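Local atomic coordinates of HNH nuclease domain-containing protein (Streptomyces coelicolor, PDB entry 5ZMO), a protein that binds phosphorothioated DNA through its sulfur-binding domain, the part present in this chain, and as a type IV restriction endonuclease probably cleaves such DNA. Residues 32-37 with 138-143; 49-54 with 111-116; 86-91 with 117-122; 56-61 with 72-77. One frame throughout, in Å; residues are numbered along the deposited sequence.

Contact 1 (32-37 with 138-143); sequences LLLWAI and AGLIAR
With CG anti to the carbonyl carbon and beside the backbone N in both residues, chi1 -79° in Leu-34 and -74° in Leu-140, the two leucine side chains slide past each other in opposite directions between helices 28-41 and 130-144. One methyl does most of the touching. CD1 of Leu-140 lies 3.8 Å from CB of Leu-33 and 3.9 Å from CG of Leu-34, and CD1 of Ile-37 approaches it to 4.2 Å, so it is set among three side chains of one helix. Nearer its own backbone, CB of Leu-140 meets CD2 of Leu-34 at 3.9 Å. Ile-141 comes in across Leu-34 at about a right angle, its CG1 lying 4.2 Å from CD2 of that leucine. An alanine at Leu-34 would probably open a gap here, leaving CG1 of Ile-141 and CB of Leu-140 without the methyls they rest on. The short segments run roughly antiparallel, 150° between their directions, with their axes 10.3 Å apart, a spacing that branched aliphatic side chains can bridge from both sides. Beyond the pair, Leu-34 also packs on Phe-145 and Phe-156, which continue the same apolar core. Every close approach across the contact is carbon to carbon, while backbone groups such as Ile-37 N and Leu-33 O pair within their own helix; complementary shape and the exclusion of water therefore hold these helices together.

Contact 2 (49-54 with 111-116); sequences PWSTTR and AVDPSA
The carboxylate of Asp-113 overlaps the first turn of helix 50-63, one oxygen for the backbone and one for the side chain of Ser-51. Its OD1 accepts from Ser-51 N at 2.9 Å on the syn side, 16° out of the carboxylate plane, and its OD2 uses the syn lone pair to accept from Ser-51 OG, also at 2.9 Å. Serine fits because OG, set between the backbone N and the carbonyl carbon (chi1 62°), reaches the second oxygen. OD1 also sits 3.4 Å from CB of Trp-50, at the edge of the indole, with ring and carboxylate planes 88° apart. An alanine at Asp-113 would probably leave Ser-51 N and OG without these acceptors and the opening turn less firmly tied. The negative charge beside the start of a helix is likely to be favoured by the helix dipole. Trp-50 N is taken by Pro-114 O at 2.8 Å. Pro-49 faces Ser-115 as an antiparallel non-hydrogen-bonded pair, a pairing that asks for no N-H from the proline. A water donates to both Thr-53 OG1, at 2.7 Å, and Ala-116 O, at 3.0 Å. Trp-50 NE1 bonds to Asn-110 OD1, and its ring meets Phe-78 edge-to-face, so the indole at the start of helix 50-63 lies between helices 70-83 and 106-112, while the preceding strand 47-49 pairs with strand 115-117.

Contact 3 (86-91 with 117-122); sequences LWCVEQ and GLREDD
An antiparallel hydrogen-bonded pair, Cys-88 with Gly-117, joins strand 88-89 to the central strand 115-117 of the domain's small three-stranded sheet. Cys-88 N gives to Gly-117 O at 2.8 Å, and Gly-117 N returns a bond to Cys-88 O at 3.0 Å. Trp-87, its CG anti to the backbone N (chi1 -161°), lays its indole against the glycine: Gly-117 CA stands over the ring face, 3.5 Å from the centroid of the six-membered ring and 9° off its normal, a CH-pi contact. Glycine suits this place because its fully extended conformation (phi 167°) comes easily to it. Leu-81 and Val-82 of helix 70-83 also touch the tryptophan. On the sheet face that carries Cys-88, its SG packs 3.7 Å from CG of Arg-119, whose bent chain carries its guanidinium toward the start of helix 120-128. There NH2 of Arg-119 forms salt bridges with OD1 of Asp-121, at 2.6 Å, and, through a weak hydrogen bond, with OD2 of Asp-122. A water accepts from Arg-119 N at 2.9 Å and donates to Asp-122 OD2 at 2.6 Å; it also gives a weak bond to Leu-86 O. Since Arg-12 makes a further salt bridge to Asp-122 OD2, two arginines and a water meet this oxygen, which would probably keep the carboxylate ionised.

Contact 4 (56-61 with 72-77); sequences AVAPLM and DGVRYP. With nucleotides of chain B.
Val-74 is the bump in this helix-helix packing of 50-63 against 70-83, whose short segments cross at 108°. Its two methyls enter a hollow lined by Val-57, Ala-58 and Met-61. CG2 presses on the backbone itself, 3.6 Å from Ala-58 N, an approach that the small alanine side chain permits. CG1 meets CG1 of Val-57 at 4.0 Å, the two valines crossing obliquely. In return Met-61 reaches over the other helix: its chain, bent at chi2 and chi3, brings CE to 4.1 Å from CA of Val-74 and 4.2 Å from CG of Pro-77, where methionine and proline slide past each other in opposite directions. The flexible thioether suits such a curved path. Gly-73 supplies the matching groove, for a beta carbon there would lie only 3.2 Å from CG of Met-61. Both helices are kinked, around Pro-59 and around Pro-77, each proline having no N-H for the turn before. The far side of helix 70-83 faces DNA. Arg-75 grips a single oxygen, Asp-72 OD1, side-on with NE and with NH1 at 2.7 Å, which fixes the guanidinium's rotation; Tyr-76 CZ lies over one of its faces, toward the rim. The same arginine makes a weak, long ion pair with a DNA phosphate. Tyr-76 touches a base directly: its OH accepts a hydrogen bond from N4 of DC5 of chain B at 3.2 Å.

Contact 4 alone reaches the DNA. The nearest atom of contact 1 is about 11 Å from the bound nucleic acid. The nearest atom of contact 3 is likewise about 11 Å from the bound nucleic acid, and that of contact 2 is somewhat closer. Helix 50-63 serves contacts 2 and 4, whose centres lie 12 Å apart, and Trp-50 CH2 packs 3.7 Å from CB of Arg-75. Contacts 2 and 3 share the sheet, where Ser-115 O and Glu-90 N, 2.9 Å apart, probably form a hydrogen bond. Helix 28-41 of contact 1 links the rest: Ala-36 CB touches Trp-87 CZ3 of contact 3 at 3.8 Å, while Trp-35 packs on Thr-53 of contact 2 and Val-57 of contact 4.

Contact 1 (32-37 with 138-143)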
loop_
_atom_site.group_PDB
_atom_site.type_symbol
_atom_site.label_atom_id
_atom_site.label_comp_id
_atom_site.label_asym_id
_atom_site.label_seq_id
_atom_site.Cartn_x
_atom_site.Cartn_y
_atom_site.Cartn_z
ATOM N N LEU A 32 1.475 2.665 0.447
ATOM C CA LEU A 32 0.589 1.585 0.835
ATOM C C LEU A 32 1.222 0.224 0.744
ATOM O O LEU A 32 1.060 -0.635 1.714
ATOM C CB LEU A 32 -0.729 1.675 0.068
ATOM C CG LEU A 32 -1.802 0.710 0.546
ATOM C CD1 LEU A 32 -2.127 0.856 1.987
ATOM C CD2 LEU A 32 -3.053 0.913 -0.302
ATOM N N LEU A 33 1.992 -0.022 -0.342
ATOM C CA LEU A 33 2.725 -1.304 -0.438
ATOM C C LEU A 33 3.726 -1.482 0.693
ATOM O O LEU A 33 3.808 -2.571 1.275
ATOM C CB LEU A 33 3.479 -1.490 -1.765
ATOM C CG LEU A 33 2.505 -1.712 -2.912
ATOM C CD1 LEU A 33 3.210 -1.459 -4.240
ATOM C CD2 LEU A 33 1.915 -3.063 -2.883
ATOM N N LEU A 34 4.560 -0.475 0.939
ATOM C CA LEU A 34 5.518 -0.606 2.098
ATOM C C LEU A 34 4.844 -0.882 3.441
ATOM O O LEU A 34 5.314 -1.723 4.254
ATOM C CB LEU A 34 6.396 0.639 2.178
ATOM C CG LEU A 34 7.576 0.767 1.230
ATOM C CD1 LEU A 34 8.187 2.156 1.358
ATOM C CD2 LEU A 34 8.621 -0.257 1.587
ATOM N N TRP A 35 3.716 -0.236 3.668
ATOM C CA TRP A 35 2.956 -0.406 4.896
ATOM C C TRP A 35 2.461 -1.830 4.936
ATOM O O TRP A 35 2.595 -2.521 5.970
ATOM C CB TRP A 35 1.821 0.584 4.996
ATOM C CG TRP A 35 0.979 0.380 6.184
ATOM C CD1 TRP A 35 1.234 0.786 7.482
ATOM C CD2 TRP A 35 -0.278 -0.316 6.231
ATOM N NE1 TRP A 35 0.228 0.394 8.302
ATOM C CE2 TRP A 35 -0.706 -0.296 7.586
ATOM C CE3 TRP A 35 -1.063 -0.982 5.274
ATOM C CZ2 TRP A 35 -1.896 -0.871 7.988
ATOM C CZ3 TRP A 35 -2.270 -1.556 5.690
ATOM C CH2 TRP A 35 -2.646 -1.511 7.028
ATOM N N ALA A 36 1.877 -2.280 3.816
ATOM C CA ALA A 36 1.343 -3.676 3.778
ATOM C C ALA A 36 2.424 -4.765 3.986
ATOM O O ALA A 36 2.183 -5.794 4.616
ATOM C CB ALA A 36 0.601 -3.929 2.491
ATOM N N ILE A 37 3.654 -4.514 3.511
ATOM C CA ILE A 37 4.747 -5.462 3.725
ATOM C C ILE A 37 5.073 -5.487 5.189
ATOM O O ILE A 37 5.296 -6.564 5.798
ATOM C CB ILE A 37 5.967 -5.159 2.834
ATOM C CG1 ILE A 37 5.630 -5.419 1.366
ATOM C CG2 ILE A 37 7.151 -6.002 3.294
ATOM C CD1 ILE A 37 6.585 -4.734 0.386
ATOM N N ALA A 138 13.062 -3.131 0.305
ATOM C CA ALA A 138 14.332 -2.442 -0.074
ATOM C C ALA A 138 14.249 -1.909 -1.482
ATOM O O ALA A 138 14.673 -0.796 -1.745
ATOM C CB ALA A 138 15.523 -3.349 0.062
ATOM N N GLY A 139 13.687 -2.685 -2.390
ATOM C CA GLY A 139 13.463 -2.212 -3.744
ATOM C C GLY A 139 12.608 -0.977 -3.801
ATOM O O GLY A 139 12.904 -0.017 -4.539
ATOM N N LEU A 140 11.499 -0.964 -3.055
ATOM C CA LEU A 140 10.638 0.254 -3.023
ATOM C C LEU A 140 11.352 1.438 -2.404
ATOM O O LEU A 140 11.211 2.545 -2.844
ATOM C CB LEU A 140 9.343 -0.008 -2.270
ATOM C CG LEU A 140 8.314 -0.846 -2.978
ATOM C CD1 LEU A 140 7.226 -1.349 -2.063
ATOM C CD2 LEU A 140 7.696 0.025 -4.079
ATOM N N ILE A 141 12.113 1.195 -1.350
ATOM C CA ILE A 141 12.834 2.254 -0.689
ATOM C C ILE A 141 13.923 2.828 -1.600
ATOM O O ILE A 141 14.059 4.063 -1.651
ATOM C CB ILE A 141 13.441 1.773 0.646
ATOM C CG1 ILE A 141 12.318 1.658 1.684
ATOM C CG2 ILE A 141 14.482 2.748 1.175
ATOM C CD1 ILE A 141 12.653 0.808 2.886
ATOM N N ALA A 142 14.609 1.972 -2.351
ATOM C CA ALA A 142 15.683 2.443 -3.246
ATOM C C ALA A 142 15.121 3.267 -4.348
ATOM O O ALA A 142 15.702 4.289 -4.729
ATOM C CB ALA A 142 16.476 1.305 -3.841
ATOM N N ARG A 143 13.965 2.867 -4.863
ATOM C CA ARG A 143 13.404 3.608 -5.969
ATOM C C ARG A 143 12.697 4.909 -5.588
ATOM O O ARG A 143 12.724 5.866 -6.350
ATOM C CB ARG A 143 12.450 2.688 -6.769
ATOM C CG ARG A 143 11.948 3.293 -8.042
ATOM C CD ARG A 143 11.096 2.321 -8.847
ATOM N NE ARG A 143 11.826 1.186 -9.416
ATOM C CZ ARG A 143 11.233 0.192 -10.090
ATOM N NH1 ARG A 143 9.897 0.170 -10.269
ATOM N NH2 ARG A 143 11.971 -0.796 -10.595
#

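Contact 2 (49-54 with 111-116)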
loop_
_atom_site.group_PDB
_atom_site.type_symbol
_atom_site.label_atom_id
_atom_site.label_comp_id
_atom_site.label_asym_id
_atom_site.label_seq_id
_atom_site.Cartn_x
_atom_site.Cartn_y
_atom_site.Cartn_z
ATOM N N PRO A 49 -9.866 -3.747 7.621
ATOM C CA PRO A 49 -10.873 -2.770 7.143
ATOM C C PRO A 49 -10.291 -1.435 6.566
ATOM O O PRO A 49 -9.244 -0.948 7.003
ATOM C CB PRO A 49 -11.696 -2.471 8.391
ATOM C CG PRO A 49 -11.378 -3.553 9.425
ATOM C CD PRO A 49 -10.002 -4.030 9.071
ATOM N N TRP A 50 -10.999 -0.861 5.583
ATOM C CA TRP A 50 -10.697 0.506 5.167
ATOM C C TRP A 50 -10.431 1.483 6.319
ATOM O O TRP A 50 -9.438 2.234 6.278
ATOM C CB TRP A 50 -11.800 1.048 4.268
ATOM C CG TRP A 50 -11.886 2.481 4.150
ATOM C CD1 TRP A 50 -12.870 3.322 4.663
ATOM C CD2 TRP A 50 -10.905 3.359 3.550
ATOM N NE1 TRP A 50 -12.580 4.612 4.376
ATOM C CE2 TRP A 50 -11.404 4.671 3.661
ATOM C CE3 TRP A 50 -9.713 3.137 2.848
ATOM C CZ2 TRP A 50 -10.719 5.777 3.161
ATOM C CZ3 TRP A 50 -8.981 4.278 2.372
ATOM C CH2 TRP A 50 -9.508 5.570 2.534
ATOM N N SER A 51 -11.311 1.511 7.317
ATOM C CA SER A 51 -11.174 2.444 8.405
ATOM C C SER A 51 -9.837 2.264 9.162
ATOM O O SER A 51 -9.098 3.256 9.426
ATOM C CB SER A 51 -12.404 2.352 9.318
ATOM O OG SER A 51 -12.482 1.033 9.877
ATOM N N THR A 52 -9.442 1.013 9.416
ATOM C CA THR A 52 -8.183 0.776 10.112
ATOM C C THR A 52 -7.003 1.183 9.229
ATOM O O THR A 52 -6.048 1.760 9.702
ATOM C CB THR A 52 -8.009 -0.718 10.367
ATOM O OG1 THR A 52 -9.177 -1.162 11.038
ATOM C CG2 THR A 52 -6.760 -0.973 11.183
ATOM N N THR A 53 -7.145 0.935 7.943
ATOM C CA THR A 53 -6.037 1.103 7.002
ATOM C C THR A 53 -5.867 2.619 6.809
ATOM O O THR A 53 -4.750 3.115 6.833
ATOM C CB THR A 53 -6.313 0.417 5.645
ATOM O OG1 THR A 53 -6.472 -0.988 5.858
ATOM C CG2 THR A 53 -5.187 0.667 4.660
ATOM N N ARG A 54 -6.970 3.310 6.546
ATOM C CA ARG A 54 -7.018 4.777 6.444
ATOM C C ARG A 54 -6.345 5.418 7.633
ATOM O O ARG A 54 -5.446 6.248 7.475
ATOM C CB ARG A 54 -8.423 5.260 6.301
ATOM C CG ARG A 54 -8.643 6.748 6.435
ATOM C CD ARG A 54 -10.113 6.977 6.720
ATOM N NE ARG A 54 -10.417 6.557 8.115
ATOM C CZ ARG A 54 -11.643 6.358 8.589
ATOM N NH1 ARG A 54 -12.718 6.464 7.806
ATOM N NH2 ARG A 54 -11.786 5.946 9.845
ATOM N N ALA A 111 -18.969 4.006 4.331
ATOM C CA ALA A 111 -20.227 3.279 4.678
ATOM C C ALA A 111 -20.096 1.771 4.667
ATOM O O ALA A 111 -20.495 1.129 5.602
ATOM C CB ALA A 111 -21.363 3.702 3.749
ATOM N N VAL A 112 -19.489 1.205 3.643
ATOM C CA VAL A 112 -19.369 -0.236 3.475
ATOM C C VAL A 112 -18.232 -0.735 4.380
ATOM O O VAL A 112 -18.309 -1.822 4.952
ATOM C CB VAL A 112 -19.130 -0.593 2.008
ATOM C CG1 VAL A 112 -18.757 -2.065 1.867
ATOM C CG2 VAL A 112 -20.381 -0.250 1.182
ATOM N N ASP A 113 -17.174 0.091 4.511
ATOM C CA ASP A 113 -15.958 -0.238 5.270
ATOM C C ASP A 113 -15.413 -1.595 4.862
ATOM O O ASP A 113 -15.286 -2.490 5.733
ATOM C CB ASP A 113 -16.184 -0.185 6.775
ATOM C CG ASP A 113 -14.908 -0.009 7.549
ATOM O OD1 ASP A 113 -13.866 0.220 6.891
ATOM O OD2 ASP A 113 -14.916 -0.048 8.804
ATOM N N PRO A 114 -15.159 -1.791 3.564
ATOM C CA PRO A 114 -14.645 -3.071 3.055
ATOM C C PRO A 114 -13.296 -3.426 3.588
ATOM O O PRO A 114 -12.474 -2.523 3.825
ATOM C CB PRO A 114 -14.504 -2.840 1.581
ATOM C CG PRO A 114 -14.197 -1.398 1.484
ATOM C CD PRO A 114 -15.078 -0.767 2.511
ATOM N N SER A 115 -13.069 -4.726 3.792
ATOM C CA SER A 115 -11.729 -5.169 4.129
ATOM C C SER A 115 -10.859 -5.358 2.886
ATOM O O SER A 115 -11.330 -5.586 1.792
ATOM C CB SER A 115 -11.773 -6.389 5.042
ATOM O OG SER A 115 -12.111 -5.975 6.343
ATOM N N ALA A 116 -9.545 -5.167 3.019
ATOM C CA ALA A 116 -8.694 -5.316 1.913
ATOM C C ALA A 116 -7.297 -5.580 2.393
ATOM O O ALA A 116 -6.997 -5.350 3.568
ATOM C CB ALA A 116 -8.664 -4.059 1.066
HETATM O O HOH W 1 -5.328 -3.034 4.476
#

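Contact 3 (86-91 with 117-122)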
loop_
_atom_site.group_PDB
_atom_site.type_symbol
_atom_site.label_atom_id
_atom_site.label_comp_id
_atom_site.label_asym_id
_atom_site.label_seq_id
_atom_site.Cartn_x
_atom_site.Cartn_y
_atom_site.Cartn_z
ATOM N N LEU A 86 -1.908 -6.618 -7.115
ATOM C CA LEU A 86 -1.197 -6.613 -5.812
ATOM C C LEU A 86 -2.102 -6.505 -4.615
ATOM O O LEU A 86 -1.632 -6.394 -3.456
ATOM C CB LEU A 86 -0.202 -5.454 -5.841
ATOM C CG LEU A 86 1.031 -5.675 -6.680
ATOM C CD1 LEU A 86 1.760 -4.365 -6.986
ATOM C CD2 LEU A 86 1.930 -6.676 -5.908
ATOM N N TRP A 87 -3.406 -6.524 -4.836
ATOM C CA TRP A 87 -4.335 -6.124 -3.796
ATOM C C TRP A 87 -5.724 -6.701 -3.988
ATOM O O TRP A 87 -6.126 -6.910 -5.125
ATOM C CB TRP A 87 -4.357 -4.609 -3.732
ATOM C CG TRP A 87 -4.857 -3.936 -2.530
ATOM C CD1 TRP A 87 -6.024 -3.204 -2.447
ATOM C CD2 TRP A 87 -4.219 -3.779 -1.266
ATOM N NE1 TRP A 87 -6.159 -2.654 -1.226
ATOM C CE2 TRP A 87 -5.044 -2.937 -0.481
ATOM C CE3 TRP A 87 -3.000 -4.234 -0.716
ATOM C CZ2 TRP A 87 -4.738 -2.585 0.826
ATOM C CZ3 TRP A 87 -2.671 -3.843 0.560
ATOM C CH2 TRP A 87 -3.538 -3.004 1.333
ATOM N N CYS A 88 -6.414 -6.933 -2.876
ATOM C CA CYS A 88 -7.788 -7.501 -2.889
ATOM C C CYS A 88 -8.670 -6.596 -2.057
ATOM O O CYS A 88 -8.310 -6.261 -0.943
ATOM C CB CYS A 88 -7.813 -8.865 -2.187
ATOM S SG CYS A 88 -6.657 -10.012 -2.923
ATOM N N VAL A 89 -9.834 -6.235 -2.568
ATOM C CA VAL A 89 -10.815 -5.465 -1.822
ATOM C C VAL A 89 -12.094 -6.321 -1.737
ATOM O O VAL A 89 -12.664 -6.648 -2.732
ATOM C CB VAL A 89 -11.107 -4.092 -2.499
ATOM C CG1 VAL A 89 -12.207 -3.369 -1.763
ATOM C CG2 VAL A 89 -9.872 -3.164 -2.535
ATOM N N GLU A 90 -12.492 -6.721 -0.555
ATOM C CA GLU A 90 -13.738 -7.488 -0.353
ATOM C C GLU A 90 -14.939 -6.539 -0.531
ATOM O O GLU A 90 -14.820 -5.323 -0.325
ATOM C CB GLU A 90 -13.844 -8.053 1.056
ATOM C CG GLU A 90 -12.838 -9.066 1.480
ATOM C CD GLU A 90 -13.317 -9.821 2.744
ATOM O OE1 GLU A 90 -13.208 -11.070 2.764
ATOM O OE2 GLU A 90 -13.846 -9.186 3.705
ATOM N N GLN A 91 -16.089 -7.091 -0.927
ATOM C CA GLN A 91 -17.340 -6.296 -1.044
ATOM C C GLN A 91 -17.202 -5.219 -2.081
ATOM O O GLN A 91 -17.897 -4.178 -1.966
ATOM C CB GLN A 91 -17.773 -5.685 0.299
ATOM C CG GLN A 91 -17.879 -6.643 1.484
ATOM C CD GLN A 91 -18.472 -5.971 2.728
ATOM O OE1 GLN A 91 -19.695 -5.858 2.859
ATOM N NE2 GLN A 91 -17.627 -5.478 3.614
ATOM N N GLY A 117 -6.499 -6.052 1.439
ATOM C CA GLY A 117 -5.067 -6.248 1.659
ATOM C C GLY A 117 -4.421 -7.060 0.570
ATOM O O GLY A 117 -4.915 -7.173 -0.559
ATOM N N LEU A 118 -3.216 -7.554 0.872
ATOM C CA LEU A 118 -2.427 -8.292 -0.118
ATOM C C LEU A 118 -3.196 -9.575 -0.532
ATOM O O LEU A 118 -4.015 -10.085 0.220
ATOM C CB LEU A 118 -1.065 -8.704 0.475
ATOM C CG LEU A 118 -0.168 -7.499 0.798
ATOM C CD1 LEU A 118 1.027 -7.986 1.610
ATOM C CD2 LEU A 118 0.332 -6.736 -0.390
ATOM N N ARG A 119 -2.908 -10.035 -1.729
ATOM C CA ARG A 119 -3.297 -11.394 -2.158
ATOM C C ARG A 119 -2.766 -12.481 -1.183
ATOM O O ARG A 119 -1.713 -12.299 -0.580
ATOM C CB ARG A 119 -2.775 -11.650 -3.520
ATOM C CG ARG A 119 -3.537 -10.916 -4.615
ATOM C CD ARG A 119 -2.622 -10.474 -5.722
ATOM N NE ARG A 119 -2.545 -11.307 -6.916
ATOM C CZ ARG A 119 -1.705 -12.323 -7.132
ATOM N NH1 ARG A 119 -1.746 -12.949 -8.295
ATOM N NH2 ARG A 119 -0.856 -12.759 -6.211
ATOM N N GLU A 120 -3.487 -13.588 -1.048
ATOM C CA GLU A 120 -3.090 -14.625 -0.066
ATOM C C GLU A 120 -1.704 -15.187 -0.364
ATOM O O GLU A 120 -0.887 -15.384 0.568
ATOM C CB GLU A 120 -4.116 -15.789 0.072
ATOM C CG GLU A 120 -3.736 -16.743 1.213
ATOM C CD GLU A 120 -4.595 -17.999 1.343
ATOM O OE1 GLU A 120 -5.788 -17.948 0.921
ATOM O OE2 GLU A 120 -4.049 -19.032 1.867
ATOM N N ASP A 121 -1.460 -15.509 -1.614
ATOM C CA ASP A 121 -0.151 -16.077 -2.011
ATOM C C ASP A 121 1.003 -15.125 -1.704
ATOM O O ASP A 121 2.027 -15.512 -1.178
ATOM C CB ASP A 121 -0.154 -16.507 -3.475
ATOM C CG ASP A 121 -0.519 -15.382 -4.480
ATOM O OD1 ASP A 121 -0.844 -14.237 -4.097
ATOM O OD2 ASP A 121 -0.452 -15.650 -5.710
ATOM N N ASP A 122 0.804 -13.840 -1.959
ATOM C CA ASP A 122 1.820 -12.832 -1.598
ATOM C C ASP A 122 2.017 -12.696 -0.099
ATOM O O ASP A 122 3.164 -12.639 0.362
ATOM C CB ASP A 122 1.499 -11.489 -2.252
ATOM C CG ASP A 122 1.417 -11.572 -3.732
ATOM O OD1 ASP A 122 2.172 -12.398 -4.336
ATOM O OD2 ASP A 122 0.691 -10.705 -4.355
HETATM O O HOH W 2 -0.598 -8.921 -3.027
#

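Contact 4 (56-61 with 72-77)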
loop_
_atom_site.group_PDB
_atom_site.type_symbol
_atom_site.label_atom_id
_atom_site.label_comp_id
_atom_site.label_asym_id
_atom_site.label_seq_id
_atom_site.Cartn_x
_atom_site.Cartn_y
_atom_site.Cartn_z
ATOM N N ALA A 56 -4.178 4.121 9.896
ATOM C CA ALA A 56 -2.805 3.800 9.956
ATOM C C ALA A 56 -1.965 4.518 8.910
ATOM O O ALA A 56 -0.832 4.968 9.171
ATOM C CB ALA A 56 -2.617 2.294 9.810
ATOM N N VAL A 57 -2.504 4.620 7.700
ATOM C CA VAL A 57 -1.682 4.995 6.581
ATOM C C VAL A 57 -1.744 6.485 6.272
ATOM O O VAL A 57 -0.767 7.070 5.786
ATOM C CB VAL A 57 -1.975 4.135 5.323
ATOM C CG1 VAL A 57 -1.071 4.565 4.158
ATOM C CG2 VAL A 57 -1.710 2.693 5.609
ATOM N N ALA A 58 -2.849 7.117 6.604
ATOM C CA ALA A 58 -3.010 8.560 6.312
ATOM C C ALA A 58 -1.850 9.427 6.839
ATOM O O ALA A 58 -1.338 10.320 6.121
ATOM C CB ALA A 58 -4.381 9.100 6.807
ATOM N N PRO A 59 -1.473 9.252 8.116
ATOM C CA PRO A 59 -0.367 10.082 8.582
ATOM C C PRO A 59 0.983 9.759 7.956
ATOM O O PRO A 59 1.804 10.662 7.844
ATOM C CB PRO A 59 -0.220 9.714 10.097
ATOM C CG PRO A 59 -1.246 8.722 10.404
ATOM C CD PRO A 59 -2.064 8.400 9.188
ATOM N N LEU A 60 1.196 8.516 7.526
ATOM C CA LEU A 60 2.402 8.176 6.719
ATOM C C LEU A 60 2.406 8.793 5.323
ATOM O O LEU A 60 3.462 9.198 4.795
ATOM C CB LEU A 60 2.613 6.677 6.601
ATOM C CG LEU A 60 2.563 5.869 7.865
ATOM C CD1 LEU A 60 2.544 4.361 7.578
ATOM C CD2 LEU A 60 3.781 6.225 8.768
ATOM N N MET A 61 1.235 8.817 4.720
ATOM C CA MET A 61 0.989 9.491 3.422
ATOM C C MET A 61 1.371 10.979 3.530
ATOM O O MET A 61 2.046 11.559 2.630
ATOM C CB MET A 61 -0.495 9.352 3.068
ATOM C CG MET A 61 -0.929 9.149 1.643
ATOM S SD MET A 61 0.014 7.980 0.707
ATOM C CE MET A 61 -0.830 6.415 0.835
ATOM N N ASP A 72 -7.701 11.496 1.990
ATOM C CA ASP A 72 -8.001 11.648 0.587
ATOM C C ASP A 72 -6.963 10.912 -0.251
ATOM O O ASP A 72 -7.305 10.374 -1.279
ATOM C CB ASP A 72 -8.040 13.134 0.197
ATOM C CG ASP A 72 -8.450 13.342 -1.269
ATOM O OD1 ASP A 72 -9.546 12.903 -1.631
ATOM O OD2 ASP A 72 -7.640 13.939 -2.001
ATOM N N GLY A 73 -5.720 10.918 0.165
ATOM C CA GLY A 73 -4.617 10.271 -0.434
ATOM C C GLY A 73 -4.714 8.763 -0.448
ATOM O O GLY A 73 -4.566 8.140 -1.502
ATOM N N VAL A 74 -4.912 8.150 0.733
ATOM C CA VAL A 74 -4.936 6.665 0.864
ATOM C C VAL A 74 -6.008 5.953 -0.004
ATOM O O VAL A 74 -5.793 4.780 -0.422
ATOM C CB VAL A 74 -5.196 6.083 2.294
ATOM C CG1 VAL A 74 -4.632 4.669 2.357
ATOM C CG2 VAL A 74 -4.541 6.817 3.427
ATOM N N ARG A 75 -7.146 6.605 -0.252
ATOM C CA ARG A 75 -8.238 5.999 -0.971
ATOM C C ARG A 75 -7.777 5.627 -2.418
ATOM O O ARG A 75 -8.234 4.593 -2.941
ATOM C CB ARG A 75 -9.502 6.839 -0.957
ATOM C CG ARG A 75 -9.400 8.124 -1.689
ATOM C CD ARG A 75 -10.489 9.060 -1.235
ATOM N NE ARG A 75 -10.434 10.280 -2.006
ATOM C CZ ARG A 75 -11.155 10.554 -3.098
ATOM N NH1 ARG A 75 -10.988 11.746 -3.648
ATOM N NH2 ARG A 75 -12.018 9.711 -3.605
ATOM N N TYR A 76 -6.865 6.411 -3.011
ATOM C CA TYR A 76 -6.434 6.179 -4.419
ATOM C C TYR A 76 -5.719 4.807 -4.598
ATOM O O TYR A 76 -6.216 3.990 -5.342
ATOM C CB TYR A 76 -5.609 7.305 -4.938
ATOM C CG TYR A 76 -6.452 8.554 -5.201
ATOM C CD1 TYR A 76 -7.431 8.550 -6.182
ATOM C CD2 TYR A 76 -6.234 9.714 -4.480
ATOM C CE1 TYR A 76 -8.158 9.675 -6.442
ATOM C CE2 TYR A 76 -7.038 10.826 -4.643
ATOM C CZ TYR A 76 -7.977 10.811 -5.648
ATOM O OH TYR A 76 -8.750 11.931 -5.900
ATOM N N PRO A 77 -4.664 4.525 -3.814
ATOM C CA PRO A 77 -3.954 3.204 -3.947
ATOM C C PRO A 77 -4.767 2.052 -3.360
ATOM O O PRO A 77 -4.611 0.927 -3.801
ATOM C CB PRO A 77 -2.638 3.410 -3.179
ATOM C CG PRO A 77 -2.973 4.508 -2.206
ATOM C CD PRO A 77 -3.934 5.457 -2.937
ATOM P P DC B 5 -2.112 14.163 -6.594
ATOM O OP1 DC B 5 -0.721 14.649 -6.517
ATOM O OP2 DC B 5 -3.050 14.130 -5.472
ATOM O "O5'" DC B 5 -2.867 14.970 -7.745
ATOM C "C5'" DC B 5 -2.213 15.191 -8.988
ATOM C "C4'" DC B 5 -2.959 16.258 -9.751
ATOM O "O4'" DC B 5 -4.232 15.785 -10.234
ATOM C "C3'" DC B 5 -3.257 17.538 -8.972
ATOM O "O3'" DC B 5 -3.094 18.614 -9.928
ATOM C "C2'" DC B 5 -4.725 17.376 -8.586
ATOM C "C1'" DC B 5 -5.319 16.593 -9.754
ATOM N N1 DC B 5 -6.461 15.693 -9.465
ATOM C C2 DC B 5 -7.606 15.716 -10.255
ATOM O O2 DC B 5 -7.729 16.603 -11.125
ATOM N N3 DC B 5 -8.604 14.835 -10.002
ATOM C C4 DC B 5 -8.484 13.962 -9.000
ATOM N N4 DC B 5 -9.480 13.101 -8.802
ATOM C C5 DC B 5 -7.309 13.892 -8.206
ATOM C C6 DC B 5 -6.343 14.777 -8.453
#